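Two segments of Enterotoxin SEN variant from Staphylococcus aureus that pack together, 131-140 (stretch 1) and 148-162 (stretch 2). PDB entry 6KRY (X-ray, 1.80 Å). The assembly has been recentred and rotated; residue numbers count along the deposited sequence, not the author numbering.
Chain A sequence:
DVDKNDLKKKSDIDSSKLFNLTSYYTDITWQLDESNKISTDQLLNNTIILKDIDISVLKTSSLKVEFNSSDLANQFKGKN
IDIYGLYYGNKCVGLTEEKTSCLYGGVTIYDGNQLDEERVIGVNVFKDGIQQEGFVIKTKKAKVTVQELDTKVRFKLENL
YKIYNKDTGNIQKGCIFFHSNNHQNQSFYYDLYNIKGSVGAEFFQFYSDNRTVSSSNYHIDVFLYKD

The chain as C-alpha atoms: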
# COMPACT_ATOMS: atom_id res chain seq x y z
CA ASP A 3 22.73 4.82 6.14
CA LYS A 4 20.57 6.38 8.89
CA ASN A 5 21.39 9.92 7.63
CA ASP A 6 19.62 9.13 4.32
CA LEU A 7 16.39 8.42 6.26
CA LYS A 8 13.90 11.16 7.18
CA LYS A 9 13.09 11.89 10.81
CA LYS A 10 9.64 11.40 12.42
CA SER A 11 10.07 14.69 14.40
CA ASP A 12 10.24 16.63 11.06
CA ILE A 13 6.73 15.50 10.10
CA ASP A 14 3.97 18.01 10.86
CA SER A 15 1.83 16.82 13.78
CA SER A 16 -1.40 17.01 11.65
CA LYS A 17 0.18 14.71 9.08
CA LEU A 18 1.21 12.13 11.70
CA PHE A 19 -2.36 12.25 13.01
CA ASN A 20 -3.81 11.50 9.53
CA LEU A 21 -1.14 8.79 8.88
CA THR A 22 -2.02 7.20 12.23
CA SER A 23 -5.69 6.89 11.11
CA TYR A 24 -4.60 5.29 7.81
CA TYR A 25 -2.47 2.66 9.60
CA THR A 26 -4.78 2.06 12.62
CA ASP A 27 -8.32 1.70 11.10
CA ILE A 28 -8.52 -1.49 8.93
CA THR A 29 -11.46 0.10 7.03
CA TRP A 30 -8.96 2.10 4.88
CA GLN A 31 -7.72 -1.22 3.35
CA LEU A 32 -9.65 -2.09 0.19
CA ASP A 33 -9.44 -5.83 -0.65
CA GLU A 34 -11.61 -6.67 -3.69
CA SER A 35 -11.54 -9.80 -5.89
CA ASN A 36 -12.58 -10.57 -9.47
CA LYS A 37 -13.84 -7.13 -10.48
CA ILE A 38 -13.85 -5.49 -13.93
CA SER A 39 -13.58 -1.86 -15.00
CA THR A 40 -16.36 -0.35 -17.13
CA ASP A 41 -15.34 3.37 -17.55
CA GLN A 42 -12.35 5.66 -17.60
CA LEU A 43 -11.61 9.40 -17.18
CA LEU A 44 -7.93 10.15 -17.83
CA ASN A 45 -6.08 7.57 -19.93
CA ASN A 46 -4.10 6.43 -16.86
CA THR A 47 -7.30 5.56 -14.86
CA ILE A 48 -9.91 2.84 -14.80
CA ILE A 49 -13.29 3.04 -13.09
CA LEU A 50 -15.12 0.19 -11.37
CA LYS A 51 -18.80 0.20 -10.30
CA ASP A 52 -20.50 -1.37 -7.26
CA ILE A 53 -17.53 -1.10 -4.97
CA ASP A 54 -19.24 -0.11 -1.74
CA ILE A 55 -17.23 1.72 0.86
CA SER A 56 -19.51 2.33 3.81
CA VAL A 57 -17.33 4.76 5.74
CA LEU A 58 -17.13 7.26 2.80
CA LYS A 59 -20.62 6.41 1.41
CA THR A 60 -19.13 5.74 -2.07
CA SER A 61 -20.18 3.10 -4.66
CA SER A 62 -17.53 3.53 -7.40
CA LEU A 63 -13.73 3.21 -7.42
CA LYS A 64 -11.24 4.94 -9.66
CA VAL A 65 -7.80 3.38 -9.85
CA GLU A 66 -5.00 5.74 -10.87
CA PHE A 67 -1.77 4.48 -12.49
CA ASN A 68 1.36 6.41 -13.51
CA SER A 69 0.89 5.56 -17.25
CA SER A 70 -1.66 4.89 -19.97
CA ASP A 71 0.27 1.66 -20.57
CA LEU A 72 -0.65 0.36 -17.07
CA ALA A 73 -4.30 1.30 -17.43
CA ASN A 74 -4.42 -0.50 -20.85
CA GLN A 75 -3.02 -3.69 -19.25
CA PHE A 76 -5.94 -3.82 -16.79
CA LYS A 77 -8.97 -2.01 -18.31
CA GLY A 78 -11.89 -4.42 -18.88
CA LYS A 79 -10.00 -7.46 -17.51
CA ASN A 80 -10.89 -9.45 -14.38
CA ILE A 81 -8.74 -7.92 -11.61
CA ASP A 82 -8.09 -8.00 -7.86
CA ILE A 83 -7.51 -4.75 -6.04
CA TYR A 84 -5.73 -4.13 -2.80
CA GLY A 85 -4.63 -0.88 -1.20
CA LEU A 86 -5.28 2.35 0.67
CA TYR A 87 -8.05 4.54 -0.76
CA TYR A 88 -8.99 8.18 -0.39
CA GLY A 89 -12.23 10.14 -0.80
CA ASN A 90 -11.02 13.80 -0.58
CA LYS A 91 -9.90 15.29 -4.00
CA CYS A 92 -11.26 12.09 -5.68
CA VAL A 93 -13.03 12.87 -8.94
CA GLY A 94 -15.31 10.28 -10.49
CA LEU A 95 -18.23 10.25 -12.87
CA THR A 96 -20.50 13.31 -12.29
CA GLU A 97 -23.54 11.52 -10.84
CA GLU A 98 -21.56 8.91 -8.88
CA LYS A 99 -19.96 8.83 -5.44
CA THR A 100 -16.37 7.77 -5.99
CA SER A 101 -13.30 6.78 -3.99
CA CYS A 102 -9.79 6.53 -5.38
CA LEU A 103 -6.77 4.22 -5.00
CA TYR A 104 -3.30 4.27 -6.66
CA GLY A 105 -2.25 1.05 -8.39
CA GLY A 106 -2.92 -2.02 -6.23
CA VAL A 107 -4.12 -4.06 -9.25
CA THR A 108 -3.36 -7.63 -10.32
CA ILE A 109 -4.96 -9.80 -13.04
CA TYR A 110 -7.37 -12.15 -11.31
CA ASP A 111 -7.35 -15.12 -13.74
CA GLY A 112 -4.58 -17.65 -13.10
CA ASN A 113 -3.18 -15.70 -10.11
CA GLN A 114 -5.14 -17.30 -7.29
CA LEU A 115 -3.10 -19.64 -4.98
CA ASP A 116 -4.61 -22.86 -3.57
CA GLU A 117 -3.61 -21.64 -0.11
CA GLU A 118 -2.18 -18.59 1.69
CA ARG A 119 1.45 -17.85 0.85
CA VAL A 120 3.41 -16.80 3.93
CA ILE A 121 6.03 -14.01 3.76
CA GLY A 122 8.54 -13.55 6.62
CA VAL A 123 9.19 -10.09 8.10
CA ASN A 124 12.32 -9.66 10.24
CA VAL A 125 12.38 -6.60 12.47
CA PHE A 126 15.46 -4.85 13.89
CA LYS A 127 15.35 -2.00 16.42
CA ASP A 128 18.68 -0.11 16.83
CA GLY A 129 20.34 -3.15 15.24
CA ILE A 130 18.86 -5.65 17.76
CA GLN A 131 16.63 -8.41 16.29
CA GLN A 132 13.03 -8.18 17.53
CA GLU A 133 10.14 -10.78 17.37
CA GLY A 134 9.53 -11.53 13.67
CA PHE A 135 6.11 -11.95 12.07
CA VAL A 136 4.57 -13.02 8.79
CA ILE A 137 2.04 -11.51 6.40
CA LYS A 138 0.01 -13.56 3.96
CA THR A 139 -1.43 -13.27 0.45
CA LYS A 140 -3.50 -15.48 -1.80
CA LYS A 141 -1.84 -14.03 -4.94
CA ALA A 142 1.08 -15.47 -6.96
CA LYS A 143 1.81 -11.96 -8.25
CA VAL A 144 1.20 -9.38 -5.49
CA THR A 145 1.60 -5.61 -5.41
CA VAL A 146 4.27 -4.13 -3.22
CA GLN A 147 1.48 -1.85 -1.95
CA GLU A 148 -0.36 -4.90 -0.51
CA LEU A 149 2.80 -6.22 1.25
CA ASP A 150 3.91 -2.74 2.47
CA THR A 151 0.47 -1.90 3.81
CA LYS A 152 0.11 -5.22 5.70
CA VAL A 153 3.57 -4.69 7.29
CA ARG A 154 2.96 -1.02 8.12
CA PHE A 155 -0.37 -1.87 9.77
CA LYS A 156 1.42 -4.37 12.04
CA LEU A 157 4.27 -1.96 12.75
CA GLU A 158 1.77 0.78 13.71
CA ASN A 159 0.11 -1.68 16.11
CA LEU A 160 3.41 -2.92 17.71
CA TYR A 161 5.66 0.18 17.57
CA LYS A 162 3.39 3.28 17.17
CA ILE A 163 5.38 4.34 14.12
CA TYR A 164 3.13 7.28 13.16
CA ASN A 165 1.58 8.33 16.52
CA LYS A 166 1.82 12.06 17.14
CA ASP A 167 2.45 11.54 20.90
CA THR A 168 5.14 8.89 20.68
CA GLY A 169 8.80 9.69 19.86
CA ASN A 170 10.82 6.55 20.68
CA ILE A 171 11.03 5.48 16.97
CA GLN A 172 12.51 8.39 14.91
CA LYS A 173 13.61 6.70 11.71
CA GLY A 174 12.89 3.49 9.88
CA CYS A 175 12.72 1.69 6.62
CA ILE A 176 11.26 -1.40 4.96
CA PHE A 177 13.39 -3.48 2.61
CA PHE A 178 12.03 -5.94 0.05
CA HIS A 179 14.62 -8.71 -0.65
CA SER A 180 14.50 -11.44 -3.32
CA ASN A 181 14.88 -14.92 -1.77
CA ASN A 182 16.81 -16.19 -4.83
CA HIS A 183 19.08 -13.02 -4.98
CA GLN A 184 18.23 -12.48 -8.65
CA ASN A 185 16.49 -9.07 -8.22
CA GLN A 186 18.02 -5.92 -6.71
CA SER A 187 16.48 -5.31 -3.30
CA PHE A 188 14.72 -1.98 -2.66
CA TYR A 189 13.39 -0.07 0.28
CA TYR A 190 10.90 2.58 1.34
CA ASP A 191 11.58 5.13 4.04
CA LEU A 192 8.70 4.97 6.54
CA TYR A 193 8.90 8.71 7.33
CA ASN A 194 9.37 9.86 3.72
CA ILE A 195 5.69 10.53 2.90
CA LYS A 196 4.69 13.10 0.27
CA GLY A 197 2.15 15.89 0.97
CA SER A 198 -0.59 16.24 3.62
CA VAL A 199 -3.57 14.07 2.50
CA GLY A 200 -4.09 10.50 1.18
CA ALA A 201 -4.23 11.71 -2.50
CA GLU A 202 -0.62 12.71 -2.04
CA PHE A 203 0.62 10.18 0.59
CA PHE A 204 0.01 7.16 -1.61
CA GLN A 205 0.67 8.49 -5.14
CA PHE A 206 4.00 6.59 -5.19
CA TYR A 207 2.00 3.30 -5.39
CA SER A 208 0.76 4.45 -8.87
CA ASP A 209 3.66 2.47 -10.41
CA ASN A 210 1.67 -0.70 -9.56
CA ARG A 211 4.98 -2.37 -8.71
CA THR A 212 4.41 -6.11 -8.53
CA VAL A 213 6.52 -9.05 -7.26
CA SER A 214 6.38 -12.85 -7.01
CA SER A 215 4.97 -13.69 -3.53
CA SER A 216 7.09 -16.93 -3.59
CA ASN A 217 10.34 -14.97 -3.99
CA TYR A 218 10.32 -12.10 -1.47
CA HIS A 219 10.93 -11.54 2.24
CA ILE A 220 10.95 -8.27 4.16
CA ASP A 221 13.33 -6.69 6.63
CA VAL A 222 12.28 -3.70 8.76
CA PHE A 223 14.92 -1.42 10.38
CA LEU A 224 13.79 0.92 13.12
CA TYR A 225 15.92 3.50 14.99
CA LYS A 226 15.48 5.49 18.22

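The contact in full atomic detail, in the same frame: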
# COMPACT_ATOMS: atom_id res chain seq x y z
N GLN A 131 17.74 -7.62 16.80
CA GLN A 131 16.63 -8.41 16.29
C GLN A 131 15.48 -8.47 17.31
O GLN A 131 15.67 -8.83 18.50
CB GLN A 131 17.09 -9.82 15.90
CG GLN A 131 15.98 -10.62 15.24
CD GLN A 131 16.40 -12.02 14.86
OE1 GLN A 131 17.42 -12.52 15.34
NE2 GLN A 131 15.59 -12.65 14.01
N GLN A 132 14.28 -8.12 16.82
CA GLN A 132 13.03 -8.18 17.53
C GLN A 132 12.27 -9.46 17.10
O GLN A 132 12.72 -10.17 16.27
CB GLN A 132 12.20 -6.91 17.27
CG GLN A 132 12.96 -5.61 17.49
CD GLN A 132 13.42 -5.44 18.92
OE1 GLN A 132 12.60 -5.42 19.83
NE2 GLN A 132 14.73 -5.35 19.11
N GLU A 133 11.13 -9.73 17.74
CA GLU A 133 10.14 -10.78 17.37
C GLU A 133 9.83 -10.56 15.88
O GLU A 133 9.56 -9.43 15.45
CB GLU A 133 8.92 -10.64 18.30
CG GLU A 133 8.02 -11.86 18.38
CD GLU A 133 6.56 -11.62 18.82
OE1 GLU A 133 6.28 -10.60 19.50
OE2 GLU A 133 5.69 -12.49 18.51
N GLY A 134 9.94 -11.61 15.07
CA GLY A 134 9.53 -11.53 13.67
C GLY A 134 8.04 -11.75 13.55
O GLY A 134 7.38 -12.13 14.51
N PHE A 135 7.49 -11.58 12.34
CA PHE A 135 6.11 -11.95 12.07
C PHE A 135 5.98 -12.26 10.58
O PHE A 135 6.91 -12.03 9.82
CB PHE A 135 5.14 -10.87 12.56
CG PHE A 135 5.29 -9.51 11.94
CD1 PHE A 135 4.76 -9.24 10.68
CD2 PHE A 135 5.93 -8.50 12.63
CE1 PHE A 135 4.85 -7.97 10.16
CE2 PHE A 135 6.06 -7.24 12.07
CZ PHE A 135 5.50 -6.98 10.84
N VAL A 136 4.82 -12.79 10.17
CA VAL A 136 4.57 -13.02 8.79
C VAL A 136 3.36 -12.20 8.37
O VAL A 136 2.59 -11.76 9.17
CB VAL A 136 4.36 -14.50 8.44
CG1 VAL A 136 5.50 -15.36 8.95
CG2 VAL A 136 3.02 -14.99 8.93
N ILE A 137 3.25 -12.01 7.06
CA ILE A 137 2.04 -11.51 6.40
C ILE A 137 1.72 -12.55 5.32
O ILE A 137 2.58 -13.37 4.95
CB ILE A 137 2.26 -10.11 5.81
CG1 ILE A 137 3.34 -10.15 4.72
CG2 ILE A 137 2.59 -9.09 6.89
CD1 ILE A 137 3.50 -8.87 3.96
N LYS A 138 0.48 -12.54 4.85
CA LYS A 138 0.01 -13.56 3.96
C LYS A 138 -0.70 -12.93 2.77
O LYS A 138 -1.21 -11.84 2.86
CB LYS A 138 -0.99 -14.46 4.68
CG LYS A 138 -0.38 -15.19 5.86
CD LYS A 138 -1.31 -16.16 6.53
CE LYS A 138 -0.76 -16.50 7.89
NZ LYS A 138 -1.25 -17.82 8.31
N THR A 139 -0.70 -13.66 1.66
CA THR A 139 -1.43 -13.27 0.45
C THR A 139 -1.90 -14.54 -0.25
O THR A 139 -1.28 -15.61 -0.10
CB THR A 139 -0.59 -12.39 -0.49
OG1 THR A 139 -1.37 -11.94 -1.60
CG2 THR A 139 0.62 -13.10 -1.05
N LYS A 140 -2.98 -14.39 -1.01
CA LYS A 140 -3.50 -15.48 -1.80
C LYS A 140 -3.10 -15.34 -3.27
O LYS A 140 -3.62 -16.08 -4.11
CB LYS A 140 -5.03 -15.53 -1.67
CG LYS A 140 -5.52 -16.43 -0.54
CD LYS A 140 -6.05 -17.79 -1.00
CE LYS A 140 -6.77 -18.52 0.11
NZ LYS A 140 -7.57 -19.66 -0.40
N GLU A 148 0.33 -3.95 -1.39
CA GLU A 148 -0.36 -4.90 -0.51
C GLU A 148 0.57 -5.35 0.62
O GLU A 148 0.18 -5.34 1.79
CB GLU A 148 -0.89 -6.10 -1.29
CG GLU A 148 -1.54 -7.13 -0.39
CD GLU A 148 -2.32 -8.21 -1.12
OE1 GLU A 148 -2.67 -8.03 -2.33
OE2 GLU A 148 -2.54 -9.27 -0.49
N LEU A 149 1.80 -5.74 0.25
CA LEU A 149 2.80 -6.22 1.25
C LEU A 149 3.18 -5.10 2.24
O LEU A 149 3.19 -5.32 3.45
CB LEU A 149 4.06 -6.74 0.55
CG LEU A 149 3.84 -7.86 -0.47
CD1 LEU A 149 5.17 -8.38 -1.01
CD2 LEU A 149 3.03 -9.01 0.16
N ASP A 150 3.51 -3.92 1.70
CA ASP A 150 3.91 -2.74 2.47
C ASP A 150 2.80 -2.36 3.46
O ASP A 150 3.05 -2.13 4.64
CB ASP A 150 4.24 -1.58 1.53
CG ASP A 150 5.00 -0.42 2.12
OD1 ASP A 150 5.59 -0.59 3.22
OD2 ASP A 150 5.00 0.64 1.46
N THR A 151 1.56 -2.32 2.99
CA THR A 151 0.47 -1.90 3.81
C THR A 151 0.27 -2.88 4.97
O THR A 151 0.10 -2.46 6.10
CB THR A 151 -0.83 -1.78 3.01
OG1 THR A 151 -0.63 -0.79 2.00
CG2 THR A 151 -1.98 -1.39 3.89
N LYS A 152 0.28 -4.19 4.67
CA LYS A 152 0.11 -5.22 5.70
C LYS A 152 1.22 -5.15 6.76
O LYS A 152 0.95 -5.20 7.98
CB LYS A 152 0.06 -6.59 5.04
CG LYS A 152 -1.26 -6.86 4.35
CD LYS A 152 -1.31 -8.20 3.67
CE LYS A 152 -2.74 -8.49 3.25
NZ LYS A 152 -2.83 -9.62 2.28
N VAL A 153 2.46 -4.92 6.34
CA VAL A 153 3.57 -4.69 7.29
C VAL A 153 3.36 -3.40 8.11
O VAL A 153 3.50 -3.43 9.36
CB VAL A 153 4.92 -4.64 6.56
CG1 VAL A 153 6.07 -4.27 7.47
CG2 VAL A 153 5.21 -5.99 5.95
N ARG A 154 3.07 -2.29 7.44
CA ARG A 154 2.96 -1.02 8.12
C ARG A 154 1.83 -1.06 9.16
O ARG A 154 2.00 -0.51 10.28
CB ARG A 154 2.80 0.11 7.12
CG ARG A 154 4.08 0.44 6.38
CD ARG A 154 3.96 1.71 5.57
NE ARG A 154 5.01 1.78 4.56
CZ ARG A 154 5.50 2.89 4.05
NH1 ARG A 154 5.31 4.05 4.66
NH2 ARG A 154 6.18 2.81 2.93
N PHE A 155 0.72 -1.74 8.84
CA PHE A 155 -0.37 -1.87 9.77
C PHE A 155 0.12 -2.55 11.06
O PHE A 155 -0.17 -2.14 12.18
CB PHE A 155 -1.49 -2.66 9.08
CG PHE A 155 -2.76 -2.64 9.88
CD1 PHE A 155 -3.60 -1.55 9.80
CD2 PHE A 155 -3.04 -3.67 10.78
CE1 PHE A 155 -4.74 -1.51 10.59
CE2 PHE A 155 -4.20 -3.65 11.54
CZ PHE A 155 -5.04 -2.55 11.46
N LYS A 156 0.89 -3.63 10.90
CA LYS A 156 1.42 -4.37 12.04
C LYS A 156 2.47 -3.54 12.80
O LYS A 156 2.49 -3.48 14.05
CB LYS A 156 2.00 -5.68 11.55
CG LYS A 156 0.99 -6.79 11.37
CD LYS A 156 1.33 -7.98 12.24
CE LYS A 156 1.69 -7.56 13.65
NZ LYS A 156 1.26 -8.58 14.65
N LEU A 157 3.30 -2.81 12.07
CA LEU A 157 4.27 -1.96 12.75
C LEU A 157 3.56 -0.85 13.54
O LEU A 157 4.08 -0.41 14.61
CB LEU A 157 5.27 -1.34 11.77
CG LEU A 157 6.20 -2.28 11.05
CD1 LEU A 157 7.05 -1.51 10.04
CD2 LEU A 157 7.09 -3.07 11.99
N GLU A 158 2.47 -0.31 13.00
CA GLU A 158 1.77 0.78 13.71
C GLU A 158 1.24 0.18 15.02
O GLU A 158 1.31 0.82 16.05
CB GLU A 158 0.67 1.41 12.85
CG GLU A 158 -0.17 2.44 13.58
CD GLU A 158 0.60 3.60 14.19
OE1 GLU A 158 0.15 4.12 15.27
OE2 GLU A 158 1.62 3.97 13.60
N ASN A 159 0.71 -1.04 14.95
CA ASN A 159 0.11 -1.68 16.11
C ASN A 159 1.20 -1.94 17.17
O ASN A 159 0.98 -1.64 18.35
CB ASN A 159 -0.65 -2.95 15.76
CG ASN A 159 -1.21 -3.62 17.00
OD1 ASN A 159 -0.55 -4.49 17.54
ND2 ASN A 159 -2.35 -3.17 17.49
N LEU A 160 2.37 -2.46 16.77
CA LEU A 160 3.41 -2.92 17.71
C LEU A 160 4.32 -1.78 18.17
O LEU A 160 4.78 -1.83 19.32
CB LEU A 160 4.26 -4.02 17.05
CG LEU A 160 3.53 -5.30 16.62
CD1 LEU A 160 4.44 -6.21 15.82
CD2 LEU A 160 2.95 -6.04 17.81
N TYR A 161 4.62 -0.81 17.30
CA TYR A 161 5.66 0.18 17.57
C TYR A 161 5.19 1.64 17.52
O TYR A 161 6.01 2.53 17.73
CB TYR A 161 6.81 0.01 16.58
CG TYR A 161 7.49 -1.32 16.72
CD1 TYR A 161 8.36 -1.58 17.76
CD2 TYR A 161 7.25 -2.32 15.81
CE1 TYR A 161 8.98 -2.82 17.90
CE2 TYR A 161 7.87 -3.56 15.91
CZ TYR A 161 8.72 -3.82 16.97
OH TYR A 161 9.29 -5.05 17.07
N LYS A 162 3.93 1.91 17.19
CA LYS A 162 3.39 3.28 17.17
C LYS A 162 4.23 4.18 16.27
O LYS A 162 4.56 5.35 16.62
CB LYS A 162 3.30 3.83 18.60
CG LYS A 162 2.77 2.85 19.61
CD LYS A 162 1.30 2.86 19.73
CE LYS A 162 0.84 3.97 20.64
NZ LYS A 162 -0.55 3.76 21.09
O HOH W 1 8.14 -7.28 15.84

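This is a strand laid across one face of a helix, with an apolar centre built on Phe135 and Ile137, a polar cluster at one end and a water-linked tyrosine at the other. The strand includes the stretch around Phe135 to Thr139, and the helix covers 148-161, having begun earlier in the chain. Their axes approach to 8.9 Å, and their N-to-C directions differ by 142°, so the two run roughly antiparallel. The contact buries 568 Å², both sides summed.

The strand alternates in the usual way. Phe135, Ile137 and Thr139 have CA-to-CB bonds that point toward the helix, while those of Val136 and Lys138 point away. The helix answers with adjacent pairs that recur every four residues: Glu148, Leu149, Lys152, Val153, Lys156, Leu157, Leu160 and Tyr161. Because the directions are roughly antiparallel, later strand residues meet earlier helix residues.

Ile137 is buried. Ile137 CD1 lies 3.8 Å from Leu149 CD2 and 3.9 Å from Val153 CG2, so one methyl touches two side chains a helical turn apart. The same Ile137 CD1 is 3.6 Å from the backbone atom Leu149 O. Its other branch also makes contact: Ile137 CG2 is 4.0 Å from Lys152 CB. The backbones are close here, with Ile137 CA and Lys152 CA 6.6 Å apart.

Phe135 loses the most area to the other stretch, 104 Å². Its chi1 is p. The aliphatic part of Lys156 lies over one face of the ring, with Lys156 CD 4.2 Å from the centroid of the Phe135 ring and 19° off the ring normal. This is a CH-pi contact. Lys156 NZ is 5.3 Å from the same Phe135 centroid, so any cation-pi attraction is weak at most. Leu157 sits at the ring edge, with its CD2 4.3 Å from Phe135 CE2. Leu160 CD1 is 4.2 Å from Phe135 CD2, and Val153 CG1 is 4.4 Å from Phe135 CZ.

The polar cluster joins Lys138, Thr139, Glu148 and Lys152. Lys152 extends its side chain and donates from NZ to the backbone Lys138 O at 2.8 Å. The same Lys152 NZ forms a salt bridge with Glu148 OE2, also at 2.8 Å, one turn back along the helix. Thr139 OG1 donates to that Glu148 OE2 at 3.1 Å. The carboxylate oxygen thus accepts from both stretches, and the ammonium group ties the helix to the strand backbone. Lys138 takes part through its carbonyl, although its CA-to-CB bond points away.

At the other end, Tyr161 reaches the residues that precede Phe135. Tyr161 OH is 3.5 Å from Gln132 CB, a close packing contact. Water 1 bridges the two stretches: it donates to Glu133 O at 2.6 Å and is hydrogen-bonded to Tyr161 OH at 2.8 Å. Tyr161 is the last helical residue, and Lys162 then leaves helical geometry with positive phi.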